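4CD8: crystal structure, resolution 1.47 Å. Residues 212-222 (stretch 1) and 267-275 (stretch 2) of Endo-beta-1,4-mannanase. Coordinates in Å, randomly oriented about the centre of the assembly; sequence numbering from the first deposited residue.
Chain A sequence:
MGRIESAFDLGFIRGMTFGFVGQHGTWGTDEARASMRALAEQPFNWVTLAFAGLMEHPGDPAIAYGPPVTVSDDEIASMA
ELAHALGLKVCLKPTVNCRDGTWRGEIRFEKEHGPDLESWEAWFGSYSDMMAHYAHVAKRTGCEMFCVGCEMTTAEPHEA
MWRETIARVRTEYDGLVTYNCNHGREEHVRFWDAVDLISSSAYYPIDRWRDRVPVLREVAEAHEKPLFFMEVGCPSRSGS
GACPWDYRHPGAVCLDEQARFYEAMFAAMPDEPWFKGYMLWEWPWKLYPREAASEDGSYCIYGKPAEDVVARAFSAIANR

Stretch 1 212-222: RVPVLREVAEA
Stretch 2 267-275: AAMPDEPWF

A helix packs against the loop that follows another helix, through an apolar contact centred on Trp274 and one salt bridge, burying 407 Å² in all. Residues 212-222 are helical throughout, with a kink where the N atoms of Pro214 and Val215 have no bond to the turn before. Stretch 2 leaves its helix at Met269 (phi/psi -81/127), runs extended through Pro270, and makes a type I turn from Glu272 to Phe275. The two run in the same sense: Val213 CA lies 6.9 Å from Met269 CA, and Ala220 CA 6.1 Å from Trp274 CA.

Trp274 (chi1 63°, p; chi2 -92°) lays its ring flat on the helix. Arg217 CA sits 3.7 Å from the centroid of the Trp274 six-membered ring, 7° off the normal, a CH-pi contact. Leu216 CB is 3.9 Å from Trp274 CH2, and Ala220 CB is 3.8 Å from Trp274 CB.

Arg217 is t at chi1 and chi2, then bends at chi3 (28°, between wells; chi4 -116°). Arg217 NH1 donates to Glu272 OE1 at 3.0 Å, a salt bridge. Trp274 NE1 donates to the same Glu272 OE1 at 2.7 Å, so one carboxylate oxygen ties both together. Glu272 is m, t.

Val213 (t) CG2 is 3.9 Å from Met269 SD, and Val213 CG1 is 3.8 Å from Pro270 CD. Met269 is m at all three chi angles; its CA-to-CB bond points sideways, but its end comes nearer the helix.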

# COMPACT_ATOMS: atom_id res chain seq x y z
N ARG A 212 -7.72 -18.27 -6.42
CA ARG A 212 -7.19 -17.06 -7.02
C ARG A 212 -5.74 -17.14 -7.47
O ARG A 212 -5.33 -16.42 -8.40
CB ARG A 212 -7.31 -15.89 -6.03
CG ARG A 212 -6.94 -14.52 -6.59
CD ARG A 212 -7.83 -14.11 -7.75
NE ARG A 212 -7.49 -12.78 -8.29
CZ ARG A 212 -7.86 -12.32 -9.49
NH1 ARG A 212 -8.56 -13.06 -10.35
NH2 ARG A 212 -7.52 -11.09 -9.85
N VAL A 213 -4.96 -17.99 -6.81
CA VAL A 213 -3.55 -18.11 -7.08
C VAL A 213 -3.22 -18.35 -8.56
O VAL A 213 -2.33 -17.68 -9.09
CB VAL A 213 -2.90 -19.19 -6.16
CG1 VAL A 213 -1.49 -19.49 -6.61
CG2 VAL A 213 -2.86 -18.69 -4.72
N PRO A 214 -3.98 -19.23 -9.25
CA PRO A 214 -3.59 -19.47 -10.64
C PRO A 214 -3.66 -18.25 -11.52
O PRO A 214 -2.80 -18.08 -12.42
CB PRO A 214 -4.59 -20.53 -11.11
CG PRO A 214 -5.00 -21.25 -9.87
CD PRO A 214 -4.96 -20.22 -8.78
N VAL A 215 -4.62 -17.37 -11.27
CA VAL A 215 -4.73 -16.17 -12.08
C VAL A 215 -3.58 -15.21 -11.76
O VAL A 215 -3.04 -14.58 -12.65
CB VAL A 215 -6.08 -15.47 -11.87
CG1 VAL A 215 -6.10 -14.14 -12.62
CG2 VAL A 215 -7.20 -16.38 -12.35
N LEU A 216 -3.18 -15.14 -10.49
CA LEU A 216 -2.07 -14.29 -10.11
C LEU A 216 -0.79 -14.76 -10.81
O LEU A 216 -0.03 -13.94 -11.36
CB LEU A 216 -1.88 -14.30 -8.60
CG LEU A 216 -3.05 -13.76 -7.76
CD1 LEU A 216 -2.75 -13.90 -6.28
CD2 LEU A 216 -3.38 -12.32 -8.09
N ARG A 217 -0.58 -16.09 -10.80
CA ARG A 217 0.58 -16.64 -11.51
C ARG A 217 0.51 -16.28 -12.98
O ARG A 217 1.52 -15.84 -13.60
CB ARG A 217 0.62 -18.16 -11.34
CG ARG A 217 1.78 -18.85 -12.05
CD ARG A 217 1.89 -20.34 -11.72
NE ARG A 217 0.60 -20.91 -11.38
CZ ARG A 217 0.27 -21.43 -10.20
NH1 ARG A 217 1.11 -21.50 -9.18
NH2 ARG A 217 -0.96 -21.90 -10.05
N GLU A 218 -0.66 -16.47 -13.58
CA GLU A 218 -0.83 -16.18 -15.01
C GLU A 218 -0.59 -14.74 -15.37
O GLU A 218 -0.03 -14.43 -16.42
CB GLU A 218 -2.21 -16.65 -15.48
CG GLU A 218 -2.38 -18.16 -15.33
CD GLU A 218 -3.83 -18.65 -15.16
OE1 GLU A 218 -4.79 -17.88 -15.37
OE2 GLU A 218 -4.00 -19.85 -14.84
N VAL A 219 -1.00 -13.83 -14.51
CA VAL A 219 -0.77 -12.41 -14.75
C VAL A 219 0.72 -12.10 -14.70
O VAL A 219 1.26 -11.44 -15.60
CB VAL A 219 -1.51 -11.55 -13.69
CG1 VAL A 219 -1.03 -10.09 -13.74
CG2 VAL A 219 -3.02 -11.59 -13.93
N ALA A 220 1.41 -12.58 -13.68
CA ALA A 220 2.86 -12.37 -13.61
C ALA A 220 3.56 -12.94 -14.84
O ALA A 220 4.40 -12.28 -15.47
CB ALA A 220 3.42 -13.00 -12.35
N GLU A 221 3.20 -14.16 -15.20
CA GLU A 221 3.88 -14.82 -16.31
C GLU A 221 3.52 -14.16 -17.64
O GLU A 221 4.41 -13.90 -18.49
CB GLU A 221 3.57 -16.31 -16.22
CG GLU A 221 4.30 -16.90 -14.99
CD GLU A 221 4.09 -18.40 -14.75
OE1 GLU A 221 3.12 -18.98 -15.29
OE2 GLU A 221 4.91 -19.02 -14.00
N ALA A 222 2.26 -13.74 -17.81
CA ALA A 222 1.81 -13.06 -19.01
C ALA A 222 2.55 -11.77 -19.27
O ALA A 222 2.88 -11.47 -20.42
CB ALA A 222 0.29 -12.81 -18.97
N ALA A 267 -0.75 -20.49 3.48
CA ALA A 267 -0.93 -21.86 2.97
C ALA A 267 -1.15 -21.86 1.47
O ALA A 267 -0.68 -22.77 0.75
CB ALA A 267 -2.09 -22.56 3.66
N ALA A 268 -1.87 -20.84 0.99
CA ALA A 268 -2.23 -20.76 -0.43
C ALA A 268 -1.07 -20.36 -1.38
O ALA A 268 -0.99 -20.88 -2.51
CB ALA A 268 -3.41 -19.82 -0.61
N MET A 269 -0.18 -19.47 -0.94
CA MET A 269 0.80 -18.87 -1.84
C MET A 269 1.96 -19.82 -2.04
O MET A 269 2.54 -20.28 -1.09
CB MET A 269 1.32 -17.53 -1.30
CG MET A 269 0.29 -16.40 -1.28
SD MET A 269 -0.59 -16.16 -2.84
CE MET A 269 0.72 -15.56 -3.91
N PRO A 270 2.30 -20.13 -3.31
CA PRO A 270 3.37 -21.10 -3.53
C PRO A 270 4.76 -20.47 -3.42
O PRO A 270 4.89 -19.25 -3.40
CB PRO A 270 3.10 -21.56 -4.96
CG PRO A 270 2.52 -20.37 -5.63
CD PRO A 270 1.71 -19.67 -4.57
N ASP A 271 5.79 -21.31 -3.35
CA ASP A 271 7.15 -20.82 -3.32
C ASP A 271 7.65 -20.86 -4.76
O ASP A 271 8.34 -21.79 -5.17
CB ASP A 271 8.01 -21.67 -2.38
CG ASP A 271 9.45 -21.20 -2.32
OD1 ASP A 271 9.74 -20.07 -2.78
OD2 ASP A 271 10.28 -21.94 -1.84
N GLU A 272 7.23 -19.83 -5.52
CA GLU A 272 7.58 -19.75 -6.94
C GLU A 272 8.16 -18.39 -7.24
O GLU A 272 7.78 -17.40 -6.63
CB GLU A 272 6.35 -20.04 -7.79
CG GLU A 272 5.92 -21.48 -7.65
CD GLU A 272 4.60 -21.80 -8.32
OE1 GLU A 272 4.02 -20.94 -9.00
OE2 GLU A 272 4.15 -22.94 -8.15
N PRO A 273 9.10 -18.32 -8.21
CA PRO A 273 9.86 -17.07 -8.43
C PRO A 273 9.06 -15.82 -8.85
O PRO A 273 9.55 -14.70 -8.67
CB PRO A 273 10.91 -17.44 -9.49
CG PRO A 273 10.51 -18.81 -10.02
CD PRO A 273 9.65 -19.47 -8.97
N TRP A 274 7.89 -16.02 -9.45
CA TRP A 274 7.04 -14.90 -9.89
C TRP A 274 6.42 -14.10 -8.75
O TRP A 274 6.01 -12.96 -8.95
CB TRP A 274 5.91 -15.40 -10.81
CG TRP A 274 4.97 -16.35 -10.14
CD1 TRP A 274 5.06 -17.70 -10.13
CD2 TRP A 274 3.82 -16.01 -9.35
NE1 TRP A 274 4.05 -18.23 -9.39
CE2 TRP A 274 3.26 -17.22 -8.91
CE3 TRP A 274 3.19 -14.80 -8.99
CZ2 TRP A 274 2.14 -17.27 -8.10
CZ3 TRP A 274 2.05 -14.86 -8.20
CH2 TRP A 274 1.54 -16.08 -7.76
N PHE A 275 6.38 -14.70 -7.57
CA PHE A 275 5.77 -14.04 -6.42
C PHE A 275 6.86 -13.46 -5.51
O PHE A 275 7.76 -14.17 -5.03
CB PHE A 275 4.93 -15.01 -5.64
CG PHE A 275 4.29 -14.40 -4.43
CD1 PHE A 275 3.51 -13.29 -4.55
CD2 PHE A 275 4.50 -14.94 -3.17
CE1 PHE A 275 2.92 -12.72 -3.43
CE2 PHE A 275 3.89 -14.40 -2.06
CZ PHE A 275 3.11 -13.27 -2.20